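Local coordinates for putative type VI secretion protein (Escherichia coli, PDB 6SKI), which probably hydrolyses phospholipids as a toxic effector of the type VI secretion system, carried by the VgrG spike, at residues A[77-80]-A[81-85]; A[69-72]-A[73-76]. All coordinates share one frame; numbering follows the deposited sequence.

How the contacts relate
Both contacts lie on one helix, 72-85, and follow each other along the chain without a gap: contact 2 (69-72 with 73-76) comes first and forms the helix start, contact 1 (77-80 with 81-85) makes up its C-terminal two and a half turns. Their centres are 12 Å apart and about 30 Å from the centre of the chain, both on the same side. The helix continues unbroken from one into the other, and S77 OG adds a side-chain hydrogen bond to K73 O. Strand 328-341 packs against both, through F337 for D74, S77 and C78, and strands 376-386 and 398-409 also pack along contact 1. N71 thus caps a helix whose later turns pack on these three strands.

Contact 1: A[77-80]-A[81-85]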
loop_
_atom_site.group_PDB
_atom_site.type_symbol
_atom_site.label_atom_id
_atom_site.label_comp_id
_atom_site.label_asym_id
_atom_site.label_seq_id
_atom_site.Cartn_x
_atom_site.Cartn_y
_atom_site.Cartn_z
ATOM N N SER A 77 -24.519 3.557 -23.618
ATOM C CA SER A 77 -24.656 4.962 -23.976
ATOM C C SER A 77 -23.753 5.847 -23.132
ATOM O O SER A 77 -23.230 6.841 -23.637
ATOM C CB SER A 77 -26.112 5.405 -23.834
ATOM O OG SER A 77 -26.982 4.540 -24.537
ATOM N N CYS A 78 -23.548 5.499 -21.860
ATOM C CA CYS A 78 -22.595 6.232 -21.031
ATOM C C CYS A 78 -21.180 6.089 -21.571
ATOM O O CYS A 78 -20.427 7.069 -21.637
ATOM C CB CYS A 78 -22.656 5.729 -19.589
ATOM S SG CYS A 78 -24.147 6.156 -18.674
ATOM N N GLU A 79 -20.804 4.867 -21.956
ATOM C CA GLU A 79 -19.485 4.656 -22.546
ATOM C C GLU A 79 -19.320 5.457 -23.830
ATOM O O GLU A 79 -18.276 6.083 -24.049
ATOM C CB GLU A 79 -19.259 3.171 -22.815
ATOM C CG GLU A 79 -17.924 2.873 -23.466
ATOM C CD GLU A 79 -17.412 1.488 -23.147
ATOM O OE1 GLU A 79 -16.781 1.317 -22.083
ATOM O OE2 GLU A 79 -17.637 0.570 -23.960
ATOM N N ASP A 80 -20.340 5.449 -24.689
ATOM C CA ASP A 80 -20.280 6.205 -25.936
ATOM C C ASP A 80 -20.191 7.704 -25.670
ATOM O O ASP A 80 -19.440 8.418 -26.344
ATOM C CB ASP A 80 -21.507 5.884 -26.787
ATOM C CG ASP A 80 -21.336 4.619 -27.598
ATOM O OD1 ASP A 80 -20.312 3.931 -27.416
ATOM O OD2 ASP A 80 -22.232 4.305 -28.408
ATOM N N PHE A 81 -20.955 8.190 -24.692
ATOM C CA PHE A 81 -20.903 9.592 -24.299
ATOM C C PHE A 81 -19.492 9.984 -23.886
ATOM O O PHE A 81 -18.935 10.971 -24.382
ATOM C CB PHE A 81 -21.886 9.815 -23.147
ATOM C CG PHE A 81 -22.269 11.247 -22.919
ATOM C CD1 PHE A 81 -21.729 12.267 -23.676
ATOM C CD2 PHE A 81 -23.171 11.569 -21.924
ATOM C CE1 PHE A 81 -22.093 13.573 -23.448
ATOM C CE2 PHE A 81 -23.535 12.870 -21.696
ATOM C CZ PHE A 81 -22.994 13.872 -22.455
ATOM N N LEU A 82 -18.888 9.198 -22.995
ATOM C CA LEU A 82 -17.543 9.518 -22.534
ATOM C C LEU A 82 -16.539 9.457 -23.674
ATOM O O LEU A 82 -15.655 10.313 -23.773
ATOM C CB LEU A 82 -17.131 8.576 -21.407
ATOM C CG LEU A 82 -15.799 8.909 -20.736
ATOM C CD1 LEU A 82 -15.912 10.176 -19.907
ATOM C CD2 LEU A 82 -15.340 7.743 -19.883
ATOM N N LYS A 83 -16.659 8.456 -24.550
ATOM C CA LYS A 83 -15.746 8.364 -25.683
ATOM C C LYS A 83 -15.875 9.576 -26.595
ATOM O O LYS A 83 -14.881 10.046 -27.158
ATOM C CB LYS A 83 -16.004 7.079 -26.465
ATOM C CG LYS A 83 -14.946 6.014 -26.266
ATOM C CD LYS A 83 -15.451 4.649 -26.705
ATOM C CE LYS A 83 -14.507 3.542 -26.267
ATOM N NZ LYS A 83 -14.750 3.132 -24.857
ATOM N N GLU A 84 -17.092 10.098 -26.752
ATOM C CA GLU A 84 -17.285 11.214 -27.668
ATOM C C GLU A 84 -16.823 12.535 -27.060
ATOM O O GLU A 84 -16.360 13.419 -27.789
ATOM C CB GLU A 84 -18.743 11.281 -28.123
ATOM C CG GLU A 84 -19.641 12.205 -27.339
ATOM C CD GLU A 84 -21.015 12.298 -27.959
ATOM O OE1 GLU A 84 -21.544 11.247 -28.372
ATOM O OE2 GLU A 84 -21.562 13.418 -28.034
ATOM N N ILE A 85 -16.944 12.708 -25.739
ATOM C CA ILE A 85 -16.402 13.930 -25.144
ATOM C C ILE A 85 -14.880 13.927 -25.187
ATOM O O ILE A 85 -14.257 14.937 -25.531
ATOM C CB ILE A 85 -16.909 14.151 -23.709
ATOM C CG1 ILE A 85 -18.393 13.840 -23.582
ATOM C CG2 ILE A 85 -16.645 15.579 -23.280
ATOM C CD1 ILE A 85 -18.942 14.186 -22.227
#
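With CG of E79 anti to the backbone N (chi1 178°) and the K83 chain bent at its last torsion (chi4 83°), the two side chains run next to each other in the same direction, an i to i+4 pair along alpha-helix 72-85. The lysine ammonium comes alongside the glutamate stem rather than onto its oxygens: NZ of K83 is 3.5 Å from CG of E79, and the salt bridge to OE1 of E79 is long at 3.9 Å. The stronger partner of this carboxylate is K520, bridged through OE2, so two lysines probably share one negative charge.

Along the backbone of the same turns, successive bonds hold the helix together. The amide N of F81 reaches O of S77 at 2.8 Å, and N of L82 reaches O of C78 at 3.0 Å in a nearly straight bond. On the side of the helix that meets the beta strands, F81 sets its ring against the ring of F331, the planes about 50° apart, and also touches A404, while L82 packs on F331 and F406. E84 directs its carboxylate to R382, forming a salt bridge through OE1, and D80 makes a weak, long ion pair with the same arginine. Nearer the backbone, CB of E84 rests 3.4 Å from O of D80, the acceptor for its own amide N.

Contact 2: A[69-72]-A[73-76]; sequences GVNQ and KDAQ
N71 and D74 meet where helix 72-85 begins, N71 serving as the N-cap. Its OD1 accepts the amide N of D74 at 2.6 Å; the N-H points almost straight at the oxygen (163°), although the donor stands above the plane of the carbonyl. The cap is reached because CG of N71 sits between its backbone N and carbonyl carbon (chi1 75°), which folds the amide over the first turn. There the amide plane lies 25° from that of the D74 carboxylate, with ND2 of N71 3.4 Å from OD2 of D74, an approach whose angle is too poor for a hydrogen bond.

Around the cap, the backbone bonds of the helix take over: N of A75 to O of N71 at 2.7 Å, then N of Q76 to O of Q72. Just before the cap in sequence, V70 lays CG1 3.8 Å from CB of A75, an apolar contact at the foot of the helix that V70 extends to F524 and C334, and A75 to F522 and I494. Q72 reaches out to K520 O through NE2. An amide oxygen thus satisfies a first-turn N-H that has no preceding helical carbonyl, and the D74 carboxylate, close to the positive end of the helix dipole, is probably stabilised in its charged form.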
loop_
_atom_site.group_PDB
_atom_site.type_symbol
_atom_site.label_atom_id
_atom_site.label_comp_id
_atom_site.label_asym_id
_atom_site.label_seq_id
_atom_site.Cartn_x
_atom_site.Cartn_y
_atom_site.Cartn_z
ATOM N N GLY A 69 -28.985 2.274 -11.151
ATOM C CA GLY A 69 -30.084 2.133 -12.083
ATOM C C GLY A 69 -29.666 2.372 -13.518
ATOM O O GLY A 69 -30.263 3.197 -14.216
ATOM N N VAL A 70 -28.643 1.655 -13.973
ATOM C CA VAL A 70 -28.093 1.818 -15.314
ATOM C C VAL A 70 -28.229 0.491 -16.046
ATOM O O VAL A 70 -27.422 -0.424 -15.846
ATOM C CB VAL A 70 -26.630 2.279 -15.278
ATOM C CG1 VAL A 70 -26.147 2.590 -16.676
ATOM C CG2 VAL A 70 -26.474 3.486 -14.376
ATOM N N ASN A 71 -29.247 0.381 -16.894
ATOM C CA ASN A 71 -29.384 -0.785 -17.754
ATOM C C ASN A 71 -28.244 -0.837 -18.772
ATOM O O ASN A 71 -27.521 0.138 -18.984
ATOM C CB ASN A 71 -30.768 -0.789 -18.413
ATOM C CG ASN A 71 -30.905 0.220 -19.542
ATOM O OD1 ASN A 71 -30.120 0.244 -20.484
ATOM N ND2 ASN A 71 -31.923 1.061 -19.446
ATOM N N GLN A 72 -28.085 -2.003 -19.403
ATOM C CA GLN A 72 -26.936 -2.221 -20.280
ATOM C C GLN A 72 -26.961 -1.297 -21.490
ATOM O O GLN A 72 -25.906 -0.870 -21.973
ATOM C CB GLN A 72 -26.878 -3.681 -20.724
ATOM C CG GLN A 72 -26.254 -4.598 -19.700
ATOM C CD GLN A 72 -24.760 -4.736 -19.891
ATOM O OE1 GLN A 72 -23.987 -4.622 -18.941
ATOM N NE2 GLN A 72 -24.344 -4.978 -21.126
ATOM N N LYS A 73 -28.150 -0.983 -22.002
ATOM C CA LYS A 73 -28.243 0.009 -23.067
ATOM C C LYS A 73 -27.784 1.374 -22.574
ATOM O O LYS A 73 -27.007 2.059 -23.250
ATOM C CB LYS A 73 -29.677 0.080 -23.588
ATOM C CG LYS A 73 -29.882 -0.527 -24.961
ATOM C CD LYS A 73 -31.149 0.011 -25.613
ATOM C CE LYS A 73 -31.205 1.533 -25.568
ATOM N NZ LYS A 73 -29.982 2.168 -26.132
ATOM N N ASP A 74 -28.237 1.771 -21.385
ATOM C CA ASP A 74 -27.813 3.044 -20.814
ATOM C C ASP A 74 -26.331 3.029 -20.470
ATOM O O ASP A 74 -25.657 4.056 -20.576
ATOM C CB ASP A 74 -28.651 3.367 -19.580
ATOM C CG ASP A 74 -29.967 4.032 -19.929
ATOM O OD1 ASP A 74 -30.169 4.373 -21.113
ATOM O OD2 ASP A 74 -30.800 4.213 -19.018
ATOM N N ALA A 75 -25.805 1.878 -20.058
ATOM C CA ALA A 75 -24.380 1.791 -19.760
ATOM C C ALA A 75 -23.539 1.936 -21.022
ATOM O O ALA A 75 -22.510 2.625 -21.018
ATOM C CB ALA A 75 -24.080 0.471 -19.056
ATOM N N GLN A 76 -23.965 1.307 -22.119
ATOM C CA GLN A 76 -23.243 1.488 -23.370
ATOM C C GLN A 76 -23.382 2.914 -23.882
ATOM O O GLN A 76 -22.445 3.450 -24.483
ATOM C CB GLN A 76 -23.732 0.490 -24.415
ATOM C CG GLN A 76 -23.026 0.619 -25.747
ATOM C CD GLN A 76 -21.596 0.134 -25.684
ATOM O OE1 GLN A 76 -20.659 0.889 -25.935
ATOM N NE2 GLN A 76 -21.419 -1.136 -25.349
#